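Local coordinates for protein halogenase PltM (Pseudomonas fluorescens, PDB 6BZN) that halogenates phenolic substrates, working with chloride, bromide or iodide, probably as an FAD-dependent enzyme, at residues A65-S70 / F350-I355; F72-L76 / I86-H91; A103-G109 / L131-H137; G256-V260 / I346-F350; L426-L431 / L460-S464. One frame throughout, in Å; residues are numbered along the deposited sequence.

Contact 1 (A65-S70 / F350-I355); sequences AATPES and FSRGLI. With GOL (glycerol), chain H.
A65 and S351 both belong to the FAD site seen in this protein, and they meet where the loop leading into helix 68-81 runs against the start of helix 352-374. S351 OG, set anti to its own N (chi1 -155°), donates a short 2.6 Å bond to A65 O, arriving in the carbonyl plane on a lone pair. With FAD absent from the model, a glycerol stands here: A65 N donates to its O2 over 3.0 Å, and that same O2 donates to S351 OG. A water ties A65 O and S351 O to the hydroxyl of T67, the residue that forms a capping box with S70 at the helix start. I355 lies across T67 at about a right angle, its CD1 3.3 Å from T67 OG1. The same methyl covers one face of the R352 guanidinium, whose chain folds back through chi2 and chi3 to reach E69. R352 NH1 gives E69 OE2 a 3.0 Å salt bridge, meeting the carboxylate 64° above its plane while staying close to the guanidinium plane. A second water bridges E69 OE2 and R352 NH2, and S424 OG also bonds to OE2. Several partners therefore share the charge of E69, which probably favours its ionised form, while A65 O is gripped by both a hydroxyl and a water beside the flavin pocket.

Contact 2 (F72-L76 / I86-H91); sequences FLLRL and IAYLSH
L74 splits its two methyls between different parts of the 86-91 segment. CD2 goes to I86, whose side chain crosses that of L74 at about a right angle, with L74 CD2 4.0 Å from I86 CG2. CD1 turns instead to the turn that follows, where it rests on the peptide of L89, 3.8 Å from L89 O, and also touches L89 CB. In I86 it is CG2, not CG1, that stands anti to the backbone N, and that branch presses on the other helix's backbone, 3.4 Å from L74 O. One residue along, R75 runs out over S90 and H91. Its CG lies 3.5 Å from S90 OG, and its CD reaches the imidazole at CE1 and NE2, 4.1 Å from H91 CE1. Arginine and histidine cross nearly perpendicularly, the guanidinium and ring planes 51° apart; the R75 chain bends at chi3 (75°). S90 OG does two jobs: it donates 2.9 Å to A87 O, which also accepts from S90 N, and it sits over the centre of one face of the H91 ring. No hydrogen bond joins the two segments, so the hold is by packing. Around them, L74 also touches L37 of helix 33-44 and F358 of helix 352-374, I86 continues onto L37 and V41, and R75 leans on L435 of helix 410-441, with a long, weak ion pair to E439.

Contact 3 (A103-G109 / L131-H137); sequences ACGIKLG and LKVPEAH
K107 and E135 are bound twice over, by backbone and by side chain. K107 N donates to E135 O at 2.7 Å, E135 N returns a nearly straight bond to K107 O at 2.8 Å, and K107 NZ forms a salt bridge with E135 OE1 at 2.8 Å, meeting that oxygen nearly in line with its C-O bond. K107 gets there by bending at chi3 and chi4, and NZ has a second partner in A66 O. Strands 104-107 and 134-138 form a two-stranded antiparallel sheet. Two residues further along the same pair of strands, G105 and H137 make the other hydrogen-bonded pair, with G105 N to H137 O at 2.9 Å and H137 N to G105 O at 3.0 Å. At the corner, L131 N donates to L108 O at 2.7 Å. The imidazole of H137 crosses the K107 side chain at about a right angle, with I106 O over one of its faces; its nitrogens bond to P262 O and T248 OG1. I106 CD1 and L108 CD2 each lie 3.8 Å from P134 CB, both side chains running alongside the proline. L131 CD1 packs on K107 O. K107 NZ is thus held between E135 OE1 and A66 O, which fixes the position of the lysine end.

Contact 4 (G256-V260 / I346-F350); sequences GWLWV and IDPLF
W257 and L349 have the closest backbone approach, yet their CA atoms stand 8.7 Å apart, so strand 256-262 reaches the loop before helix 352-374 through its tryptophan side chains. That loop turns through an Asx turn: D347 OD1 accepts from L349 N at 2.9 Å on its anti lone pair. The syn lone pair of the same oxygen takes the indole of W257, with W257 NE1 3.3 Å from D347 OD1 and the acceptor only 8° out of the ring plane. The carboxylate is inclined 39° to the indole, and D347 OD2 on the far branch bonds to Y404 and T215, so both oxygens are held. L349 CG lies anti to N (chi1 -176°), a setting that carries CD1 over one face of the W257 six-membered ring, 4.0 Å from the ring centroid, in a CH-pi contact. W257 CZ2 comes 3.4 Å from L349 N. P348 touches both tryptophans, which project from the same side of the strand in the seven-stranded mixed sheet. Its ring crosses W259 at about a right angle and meets that indole at the edge; W259 NE1 is bonded to S275. The W259 side chain is about 4 Å from that of V62, a residue of the FAD site, and P348 lies a similar distance from a calcium ion. P348 CG makes the contact with each indole, 3.7 Å from W259 CZ3 and 3.8 Å from W257 CZ2.

Contact 5 (L426-L431 / L460-S464); sequences LGSAFL and LSLDS
F430 and D463 lean together obliquely, the phenyl plane and the carboxylate 61° apart, with F430 CE1 3.7 Å from D463 CB. Each has CG anti to its backbone N (chi1 -166° for F430 and -158° for D463), which sends both side chains across the contact. D463 OD1 is held in a salt bridge by R455. L462, with a chi2 of 96° lying away from the usual staggered values, turns CD1 onto the helix backbone, where it comes 3.4 Å from G427 CA, while CD2 touches F430 CD2 and L431 CD2, each at 4.2 Å. Here the chain of helix 410-441 is bare of a side chain: G427 CA meets L460 O at 3.2 Å in a CA-H...O contact, so the loop's carbonyl reaches right down to the helix. The loop, which connects helix 444-452 to helix 465-483, is braced by an ST motif, S461 OG accepting from S464 N at 3.0 Å and also bonding to E468. S464, the N-cap of helix 465-483, uses its own hydroxyl on Y467 N. L426 packs with CB 4.0 Å from S461 CB and CD1 4.0 Å from S464 OG.

How the contacts relate
Contact 1 is the hub, its centre 4 Å from the centre of the chain and the other four centres 12 to 13 Å away. Contacts 2, 3 and 4 come one after another along the chain between the two segments of contact 1, with contact 5 following after it. Contact 2 shares helix 68-81 with contact 1, and L73 packs on I355. Contact 3 reaches contact 1 through the A66 backbone and the E135 carboxylate beside P68, while contact 4 shares only F350 with it. Contact 5 brings S428 and L431 of helix 410-441 against contacts 1 and 2. Contact 1 holds FAD-site residues, contacts 2, 3 and 4 lie close to others, and contact 5 is farther out.

Contact 1 (A65-S70 / F350-I355)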
# COMPACT_ATOMS: atom_id res chain seq x y z
N ALA A 65 -6.76 -0.41 -1.77
CA ALA A 65 -7.19 0.77 -1.03
C ALA A 65 -6.21 1.90 -1.26
O ALA A 65 -5.08 1.86 -0.78
CB ALA A 65 -7.30 0.46 0.46
N ALA A 66 -6.64 2.90 -2.03
CA ALA A 66 -5.83 4.09 -2.20
C ALA A 66 -5.80 4.86 -0.88
O ALA A 66 -6.64 4.63 0.00
CB ALA A 66 -6.37 4.96 -3.32
N THR A 67 -4.83 5.75 -0.75
CA THR A 67 -4.66 6.59 0.44
C THR A 67 -4.42 8.03 0.00
O THR A 67 -4.15 8.29 -1.17
CB THR A 67 -3.43 6.15 1.25
OG1 THR A 67 -2.33 5.95 0.35
CG2 THR A 67 -3.72 4.88 2.00
N PRO A 68 -4.51 8.98 0.95
CA PRO A 68 -4.12 10.35 0.57
C PRO A 68 -2.71 10.40 -0.01
O PRO A 68 -2.50 11.07 -1.01
CB PRO A 68 -4.23 11.14 1.88
CG PRO A 68 -5.13 10.34 2.74
CD PRO A 68 -5.03 8.91 2.32
N GLU A 69 -1.77 9.69 0.60
CA GLU A 69 -0.40 9.68 0.13
C GLU A 69 -0.28 9.10 -1.27
O GLU A 69 0.39 9.68 -2.13
CB GLU A 69 0.52 8.89 1.06
CG GLU A 69 0.60 9.46 2.48
CD GLU A 69 -0.36 8.81 3.46
OE1 GLU A 69 -1.49 8.41 3.06
OE2 GLU A 69 0.00 8.67 4.66
N SER A 70 -0.94 7.97 -1.51
CA SER A 70 -0.82 7.33 -2.82
C SER A 70 -1.39 8.25 -3.91
O SER A 70 -0.84 8.32 -5.00
CB SER A 70 -1.44 5.93 -2.85
OG SER A 70 -2.86 5.95 -2.82
N PHE A 350 -3.40 -0.75 6.47
CA PHE A 350 -3.04 0.65 6.18
C PHE A 350 -2.56 0.91 4.76
O PHE A 350 -2.23 2.05 4.44
CB PHE A 350 -2.05 1.26 7.18
CG PHE A 350 -2.55 1.32 8.58
CD1 PHE A 350 -3.69 2.05 8.88
CD2 PHE A 350 -1.89 0.67 9.60
CE1 PHE A 350 -4.18 2.13 10.17
CE2 PHE A 350 -2.37 0.75 10.90
CZ PHE A 350 -3.51 1.48 11.18
N SER A 351 -2.51 -0.13 3.92
CA SER A 351 -2.25 0.02 2.50
C SER A 351 -0.97 0.84 2.21
O SER A 351 -0.94 1.71 1.35
CB SER A 351 -3.52 0.58 1.82
OG SER A 351 -3.52 0.22 0.46
N ARG A 352 0.10 0.53 2.94
CA ARG A 352 1.36 1.23 2.78
C ARG A 352 2.14 0.79 1.52
O ARG A 352 2.96 1.55 1.02
CB ARG A 352 2.26 1.07 4.02
CG ARG A 352 1.62 1.53 5.33
CD ARG A 352 1.07 2.96 5.29
NE ARG A 352 2.13 3.93 5.02
CZ ARG A 352 1.97 5.26 5.03
NH1 ARG A 352 0.78 5.81 5.30
NH2 ARG A 352 3.02 6.03 4.77
N GLY A 353 1.87 -0.41 1.02
CA GLY A 353 2.56 -0.95 -0.16
C GLY A 353 2.49 -0.05 -1.39
O GLY A 353 3.52 0.27 -1.99
N LEU A 354 1.29 0.39 -1.74
CA LEU A 354 1.12 1.30 -2.88
C LEU A 354 1.87 2.61 -2.69
O LEU A 354 2.43 3.16 -3.64
CB LEU A 354 -0.36 1.62 -3.12
CG LEU A 354 -1.15 0.50 -3.80
CD1 LEU A 354 -2.64 0.82 -3.68
CD2 LEU A 354 -0.73 0.32 -5.25
N ILE A 355 1.88 3.10 -1.45
CA ILE A 355 2.55 4.35 -1.15
C ILE A 355 4.05 4.19 -1.41
O ILE A 355 4.64 5.00 -2.14
CB ILE A 355 2.33 4.78 0.32
CG1 ILE A 355 0.84 5.03 0.57
CG2 ILE A 355 3.17 5.99 0.62
CD1 ILE A 355 0.47 5.30 2.02
C1 GOL H . -6.48 -4.62 0.02
O1 GOL H . -6.32 -4.80 -1.40
C2 GOL H . -5.56 -3.58 0.68
O2 GOL H . -5.32 -2.37 -0.10
C3 GOL H . -6.16 -3.28 2.06
O3 GOL H . -5.49 -2.22 2.75
O HOH W 1 -2.35 3.30 -0.49
O HOH W 2 2.81 8.80 5.18

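Contact 2 (F72-L76 / I86-H91)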
# COMPACT_ATOMS: atom_id res chain seq x y z
N PHE A 72 -1.52 11.64 -3.85
CA PHE A 72 -0.54 12.71 -4.07
C PHE A 72 0.65 12.23 -4.87
O PHE A 72 1.13 12.96 -5.72
CB PHE A 72 -0.07 13.34 -2.75
CG PHE A 72 -1.09 14.26 -2.12
CD1 PHE A 72 -1.58 15.37 -2.81
CD2 PHE A 72 -1.54 14.03 -0.82
CE1 PHE A 72 -2.53 16.20 -2.23
CE2 PHE A 72 -2.49 14.87 -0.24
CZ PHE A 72 -2.98 15.95 -0.95
N LEU A 73 1.11 11.00 -4.60
CA LEU A 73 2.23 10.42 -5.32
C LEU A 73 1.90 10.20 -6.79
O LEU A 73 2.74 10.45 -7.65
CB LEU A 73 2.72 9.13 -4.66
CG LEU A 73 3.35 9.40 -3.29
CD1 LEU A 73 3.42 8.12 -2.48
CD2 LEU A 73 4.71 10.09 -3.43
N LEU A 74 0.70 9.74 -7.09
CA LEU A 74 0.31 9.58 -8.50
C LEU A 74 0.27 10.94 -9.19
O LEU A 74 0.74 11.08 -10.33
CB LEU A 74 -1.03 8.88 -8.66
CG LEU A 74 -1.02 7.37 -8.41
CD1 LEU A 74 -2.45 6.86 -8.25
CD2 LEU A 74 -0.30 6.61 -9.51
N ARG A 75 -0.26 11.94 -8.51
CA ARG A 75 -0.30 13.30 -9.07
C ARG A 75 1.11 13.87 -9.25
O ARG A 75 1.38 14.54 -10.25
CB ARG A 75 -1.17 14.23 -8.20
CG ARG A 75 -2.67 13.97 -8.31
CD ARG A 75 -3.48 14.71 -7.23
NE ARG A 75 -3.60 16.14 -7.49
CZ ARG A 75 -3.94 17.08 -6.59
NH1 ARG A 75 -4.21 16.79 -5.32
NH2 ARG A 75 -3.99 18.36 -6.98
N LEU A 76 2.01 13.58 -8.31
CA LEU A 76 3.41 13.99 -8.44
C LEU A 76 4.09 13.32 -9.65
O LEU A 76 4.78 13.99 -10.43
CB LEU A 76 4.19 13.70 -7.16
CG LEU A 76 3.94 14.68 -6.00
CD1 LEU A 76 4.43 14.11 -4.69
CD2 LEU A 76 4.60 16.03 -6.29
N ILE A 86 -1.78 9.62 -15.77
CA ILE A 86 -1.38 9.07 -14.48
C ILE A 86 -2.21 9.70 -13.34
O ILE A 86 -2.65 8.99 -12.44
CB ILE A 86 0.15 9.19 -14.25
CG1 ILE A 86 0.90 8.32 -15.24
CG2 ILE A 86 0.52 8.76 -12.83
CD1 ILE A 86 2.40 8.46 -15.17
N ALA A 87 -2.45 11.02 -13.40
CA ALA A 87 -3.22 11.70 -12.35
C ALA A 87 -4.68 11.24 -12.30
O ALA A 87 -5.28 11.23 -11.24
CB ALA A 87 -3.16 13.23 -12.51
N TYR A 88 -5.24 10.82 -13.43
CA TYR A 88 -6.59 10.22 -13.44
C TYR A 88 -6.75 9.10 -12.41
O TYR A 88 -7.79 9.01 -11.75
CB TYR A 88 -6.96 9.64 -14.81
CG TYR A 88 -7.07 10.65 -15.92
CD1 TYR A 88 -7.13 12.02 -15.66
CD2 TYR A 88 -7.18 10.23 -17.24
CE1 TYR A 88 -7.24 12.94 -16.68
CE2 TYR A 88 -7.31 11.15 -18.27
CZ TYR A 88 -7.33 12.50 -17.97
OH TYR A 88 -7.46 13.45 -18.94
N LEU A 89 -5.70 8.30 -12.25
CA LEU A 89 -5.75 7.15 -11.37
C LEU A 89 -5.85 7.53 -9.89
O LEU A 89 -6.14 6.67 -9.07
CB LEU A 89 -4.53 6.25 -11.63
CG LEU A 89 -4.43 5.71 -13.05
CD1 LEU A 89 -3.14 4.93 -13.24
CD2 LEU A 89 -5.65 4.86 -13.41
N SER A 90 -5.62 8.79 -9.53
CA SER A 90 -5.79 9.23 -8.13
C SER A 90 -7.20 9.63 -7.75
O SER A 90 -7.47 9.80 -6.57
CB SER A 90 -4.85 10.39 -7.81
OG SER A 90 -5.27 11.59 -8.41
N HIS A 91 -8.09 9.83 -8.72
CA HIS A 91 -9.43 10.38 -8.43
C HIS A 91 -10.50 9.37 -8.88
O HIS A 91 -10.53 9.01 -10.04
CB HIS A 91 -9.67 11.69 -9.21
CG HIS A 91 -8.60 12.73 -9.06
ND1 HIS A 91 -8.44 13.48 -7.91
CD2 HIS A 91 -7.68 13.20 -9.94
CE1 HIS A 91 -7.44 14.33 -8.07
NE2 HIS A 91 -6.97 14.19 -9.30

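Contact 3 (A103-G109 / L131-H137)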
# COMPACT_ATOMS: atom_id res chain seq x y z
N ALA A 103 -14.13 0.29 -12.94
CA ALA A 103 -12.71 0.28 -12.55
C ALA A 103 -12.42 0.66 -11.10
O ALA A 103 -11.30 0.45 -10.62
CB ALA A 103 -11.90 1.15 -13.51
N CYS A 104 -13.41 1.20 -10.39
CA CYS A 104 -13.22 1.50 -8.98
C CYS A 104 -14.51 1.61 -8.20
O CYS A 104 -15.61 1.78 -8.75
CB CYS A 104 -12.41 2.78 -8.79
SG CYS A 104 -13.31 4.28 -9.21
N GLY A 105 -14.34 1.44 -6.90
CA GLY A 105 -15.29 1.91 -5.91
C GLY A 105 -14.75 3.19 -5.29
O GLY A 105 -13.71 3.73 -5.70
N ILE A 106 -15.44 3.65 -4.26
CA ILE A 106 -15.11 4.90 -3.58
C ILE A 106 -14.74 4.65 -2.12
O ILE A 106 -15.19 3.68 -1.51
CB ILE A 106 -16.29 5.89 -3.70
CG1 ILE A 106 -15.85 7.31 -3.41
CG2 ILE A 106 -17.46 5.50 -2.80
CD1 ILE A 106 -16.86 8.34 -3.88
N LYS A 107 -13.89 5.52 -1.58
CA LYS A 107 -13.68 5.53 -0.13
C LYS A 107 -13.57 6.95 0.39
O LYS A 107 -12.88 7.80 -0.18
CB LYS A 107 -12.47 4.70 0.30
CG LYS A 107 -11.18 5.05 -0.40
CD LYS A 107 -9.95 4.40 0.25
CE LYS A 107 -9.59 4.95 1.62
NZ LYS A 107 -8.45 5.90 1.65
N LEU A 108 -14.26 7.17 1.50
CA LEU A 108 -14.25 8.46 2.18
C LEU A 108 -13.41 8.42 3.43
O LEU A 108 -13.36 9.41 4.18
CB LEU A 108 -15.68 8.87 2.50
CG LEU A 108 -16.60 8.94 1.28
CD1 LEU A 108 -18.04 9.23 1.70
CD2 LEU A 108 -16.10 9.99 0.29
N GLY A 109 -12.73 7.28 3.66
CA GLY A 109 -11.83 7.11 4.79
C GLY A 109 -11.59 5.65 5.11
O GLY A 109 -12.11 4.76 4.43
N LEU A 131 -11.93 11.50 5.15
CA LEU A 131 -11.18 12.32 4.20
C LEU A 131 -12.02 13.54 3.84
O LEU A 131 -13.24 13.54 4.03
CB LEU A 131 -10.90 11.52 2.92
CG LEU A 131 -10.18 10.18 3.09
CD1 LEU A 131 -10.25 9.38 1.80
CD2 LEU A 131 -8.75 10.38 3.55
N LYS A 132 -11.38 14.55 3.29
CA LYS A 132 -12.10 15.69 2.70
C LYS A 132 -12.48 15.37 1.26
O LYS A 132 -13.63 15.60 0.86
CB LYS A 132 -11.26 16.97 2.77
CG LYS A 132 -12.07 18.24 3.00
CD LYS A 132 -12.49 18.40 4.45
CE LYS A 132 -13.10 19.77 4.72
NZ LYS A 132 -13.28 20.04 6.17
N VAL A 133 -11.52 14.81 0.51
CA VAL A 133 -11.68 14.43 -0.91
C VAL A 133 -11.79 12.90 -1.04
O VAL A 133 -11.01 12.18 -0.44
CB VAL A 133 -10.48 14.96 -1.74
CG1 VAL A 133 -10.43 14.37 -3.15
CG2 VAL A 133 -10.50 16.48 -1.79
N PRO A 134 -12.75 12.39 -1.84
CA PRO A 134 -12.89 10.94 -1.97
C PRO A 134 -11.67 10.29 -2.63
O PRO A 134 -11.00 10.91 -3.45
CB PRO A 134 -14.12 10.76 -2.87
CG PRO A 134 -14.82 12.07 -2.87
CD PRO A 134 -13.75 13.10 -2.67
N GLU A 135 -11.39 9.05 -2.25
CA GLU A 135 -10.35 8.26 -2.88
C GLU A 135 -10.92 6.97 -3.43
O GLU A 135 -12.10 6.70 -3.26
CB GLU A 135 -9.26 7.99 -1.87
CG GLU A 135 -8.58 9.27 -1.54
CD GLU A 135 -7.62 9.16 -0.41
OE1 GLU A 135 -7.46 8.05 0.15
OE2 GLU A 135 -7.03 10.21 -0.07
N ALA A 136 -10.08 6.19 -4.12
CA ALA A 136 -10.55 5.02 -4.86
C ALA A 136 -10.30 3.70 -4.14
O ALA A 136 -9.30 3.52 -3.44
CB ALA A 136 -9.89 4.99 -6.23
N HIS A 137 -11.23 2.77 -4.35
CA HIS A 137 -10.99 1.35 -4.20
C HIS A 137 -10.71 0.84 -5.62
O HIS A 137 -11.60 0.79 -6.46
CB HIS A 137 -12.20 0.63 -3.66
CG HIS A 137 -12.42 0.85 -2.20
ND1 HIS A 137 -13.62 0.57 -1.58
CD2 HIS A 137 -11.60 1.31 -1.23
CE1 HIS A 137 -13.52 0.82 -0.29
NE2 HIS A 137 -12.30 1.27 -0.05

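Contact 4 (G256-V260 / I346-F350)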
# COMPACT_ATOMS: atom_id res chain seq x y z
N GLY A 256 -6.27 -11.06 14.46
CA GLY A 256 -6.30 -10.71 13.05
C GLY A 256 -7.30 -9.66 12.65
O GLY A 256 -7.85 -8.94 13.49
N TRP A 257 -7.53 -9.58 11.35
CA TRP A 257 -8.49 -8.63 10.83
C TRP A 257 -9.01 -9.05 9.47
O TRP A 257 -8.43 -9.91 8.79
CB TRP A 257 -7.87 -7.24 10.77
CG TRP A 257 -6.84 -6.99 9.70
CD1 TRP A 257 -5.53 -7.40 9.70
CD2 TRP A 257 -7.03 -6.22 8.50
NE1 TRP A 257 -4.91 -6.94 8.56
CE2 TRP A 257 -5.80 -6.21 7.82
CE3 TRP A 257 -8.13 -5.56 7.94
CZ2 TRP A 257 -5.64 -5.56 6.58
CZ3 TRP A 257 -7.97 -4.90 6.75
CH2 TRP A 257 -6.73 -4.90 6.07
N LEU A 258 -10.14 -8.45 9.10
CA LEU A 258 -10.79 -8.70 7.82
C LEU A 258 -11.18 -7.37 7.17
O LEU A 258 -11.69 -6.45 7.84
CB LEU A 258 -12.01 -9.62 8.01
CG LEU A 258 -12.95 -9.88 6.82
CD1 LEU A 258 -13.64 -11.24 6.92
CD2 LEU A 258 -14.01 -8.79 6.68
N TRP A 259 -10.94 -7.26 5.87
CA TRP A 259 -11.33 -6.08 5.11
C TRP A 259 -12.60 -6.29 4.31
O TRP A 259 -12.83 -7.39 3.80
CB TRP A 259 -10.18 -5.61 4.20
CG TRP A 259 -9.93 -6.31 2.84
CD1 TRP A 259 -10.75 -6.34 1.75
CD2 TRP A 259 -8.72 -6.96 2.44
NE1 TRP A 259 -10.12 -6.98 0.69
CE2 TRP A 259 -8.88 -7.38 1.10
CE3 TRP A 259 -7.50 -7.24 3.09
CZ2 TRP A 259 -7.88 -8.06 0.39
CZ3 TRP A 259 -6.51 -7.94 2.39
CH2 TRP A 259 -6.71 -8.34 1.06
N VAL A 260 -13.39 -5.22 4.21
CA VAL A 260 -14.53 -5.12 3.31
C VAL A 260 -14.28 -3.87 2.46
O VAL A 260 -14.32 -2.73 2.96
CB VAL A 260 -15.86 -5.04 4.09
CG1 VAL A 260 -17.04 -5.02 3.14
CG2 VAL A 260 -15.99 -6.21 5.06
N ILE A 346 4.88 -6.00 4.09
CA ILE A 346 4.53 -6.26 5.48
C ILE A 346 3.11 -6.79 5.61
O ILE A 346 2.90 -7.91 6.07
CB ILE A 346 4.75 -5.00 6.34
CG1 ILE A 346 6.23 -4.56 6.30
CG2 ILE A 346 4.31 -5.25 7.78
CD1 ILE A 346 7.26 -5.59 6.78
N ASP A 347 2.12 -6.00 5.21
CA ASP A 347 0.73 -6.39 5.42
C ASP A 347 -0.18 -5.47 4.62
O ASP A 347 0.19 -4.35 4.33
CB ASP A 347 0.39 -6.30 6.92
CG ASP A 347 -0.84 -7.11 7.34
OD1 ASP A 347 -1.95 -6.55 7.23
OD2 ASP A 347 -0.70 -8.28 7.82
N PRO A 348 -1.38 -5.95 4.25
CA PRO A 348 -2.35 -5.02 3.65
C PRO A 348 -2.80 -3.89 4.58
O PRO A 348 -3.30 -2.86 4.08
CB PRO A 348 -3.53 -5.92 3.30
CG PRO A 348 -3.33 -7.18 4.08
CD PRO A 348 -1.85 -7.35 4.17
N LEU A 349 -2.62 -4.06 5.88
CA LEU A 349 -3.12 -3.10 6.87
C LEU A 349 -2.53 -1.72 6.69
O LEU A 349 -1.31 -1.55 6.76
CB LEU A 349 -2.84 -3.58 8.30
CG LEU A 349 -3.42 -2.69 9.40
CD1 LEU A 349 -4.94 -2.79 9.40
CD2 LEU A 349 -2.85 -3.04 10.76
N PHE A 350 -3.40 -0.75 6.47
CA PHE A 350 -3.04 0.65 6.18
C PHE A 350 -2.56 0.91 4.76
O PHE A 350 -2.23 2.05 4.44
CB PHE A 350 -2.05 1.26 7.18
CG PHE A 350 -2.55 1.32 8.58
CD1 PHE A 350 -3.69 2.05 8.88
CD2 PHE A 350 -1.89 0.67 9.60
CE1 PHE A 350 -4.18 2.13 10.17
CE2 PHE A 350 -2.37 0.75 10.90
CZ PHE A 350 -3.51 1.48 11.18

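Contact 5 (L426-L431 / L460-S464)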
# COMPACT_ATOMS: atom_id res chain seq x y z
N LEU A 426 0.49 14.21 8.56
CA LEU A 426 1.71 15.00 8.34
C LEU A 426 2.39 14.66 7.00
O LEU A 426 2.74 15.56 6.25
CB LEU A 426 2.69 14.88 9.51
CG LEU A 426 2.35 15.73 10.75
CD1 LEU A 426 3.16 15.29 11.95
CD2 LEU A 426 2.58 17.21 10.52
N GLY A 427 2.51 13.38 6.69
CA GLY A 427 3.13 12.96 5.42
C GLY A 427 2.34 13.41 4.21
O GLY A 427 2.91 13.90 3.23
N SER A 428 1.03 13.26 4.29
CA SER A 428 0.13 13.72 3.23
C SER A 428 0.26 15.23 3.00
O SER A 428 0.37 15.68 1.87
CB SER A 428 -1.31 13.35 3.56
OG SER A 428 -1.40 11.94 3.71
N ALA A 429 0.26 16.00 4.09
CA ALA A 429 0.44 17.45 3.99
C ALA A 429 1.78 17.79 3.35
O ALA A 429 1.85 18.70 2.52
CB ALA A 429 0.30 18.11 5.35
N PHE A 430 2.84 17.06 3.72
CA PHE A 430 4.17 17.29 3.14
C PHE A 430 4.17 17.06 1.62
O PHE A 430 4.68 17.88 0.85
CB PHE A 430 5.25 16.43 3.79
CG PHE A 430 6.64 16.89 3.45
CD1 PHE A 430 7.28 17.85 4.24
CD2 PHE A 430 7.30 16.40 2.34
CE1 PHE A 430 8.55 18.30 3.93
CE2 PHE A 430 8.58 16.84 2.01
CZ PHE A 430 9.20 17.79 2.81
N LEU A 431 3.59 15.94 1.20
CA LEU A 431 3.49 15.63 -0.23
C LEU A 431 2.62 16.67 -0.97
O LEU A 431 2.95 17.08 -2.07
CB LEU A 431 2.94 14.22 -0.45
CG LEU A 431 3.80 13.06 0.05
CD1 LEU A 431 2.96 11.78 0.06
CD2 LEU A 431 5.06 12.91 -0.77
N LEU A 460 6.40 7.86 8.32
CA LEU A 460 5.05 8.34 8.02
C LEU A 460 4.96 9.85 7.79
O LEU A 460 4.22 10.29 6.90
CB LEU A 460 4.07 7.92 9.11
CG LEU A 460 3.85 6.42 9.35
CD1 LEU A 460 2.82 6.25 10.44
CD2 LEU A 460 3.40 5.71 8.09
N SER A 461 5.69 10.63 8.58
CA SER A 461 5.68 12.10 8.46
C SER A 461 6.59 12.64 7.37
O SER A 461 6.48 13.81 7.02
CB SER A 461 6.11 12.76 9.77
OG SER A 461 7.53 12.73 9.91
N LEU A 462 7.54 11.82 6.90
CA LEU A 462 8.64 12.22 6.02
C LEU A 462 9.67 13.17 6.64
O LEU A 462 10.86 12.98 6.44
CB LEU A 462 8.18 12.81 4.68
CG LEU A 462 7.51 11.84 3.69
CD1 LEU A 462 5.99 11.90 3.81
CD2 LEU A 462 7.91 12.20 2.26
N ASP A 463 9.22 14.21 7.35
CA ASP A 463 10.12 15.28 7.76
C ASP A 463 9.89 15.91 9.15
O ASP A 463 10.49 16.95 9.43
CB ASP A 463 10.11 16.36 6.69
CG ASP A 463 11.36 17.25 6.72
OD1 ASP A 463 12.49 16.74 6.83
OD2 ASP A 463 11.20 18.47 6.65
N SER A 464 9.08 15.30 10.01
CA SER A 464 8.77 15.89 11.33
C SER A 464 9.51 15.20 12.48
O SER A 464 9.14 14.09 12.86
CB SER A 464 7.27 15.81 11.60
OG SER A 464 6.97 16.16 12.95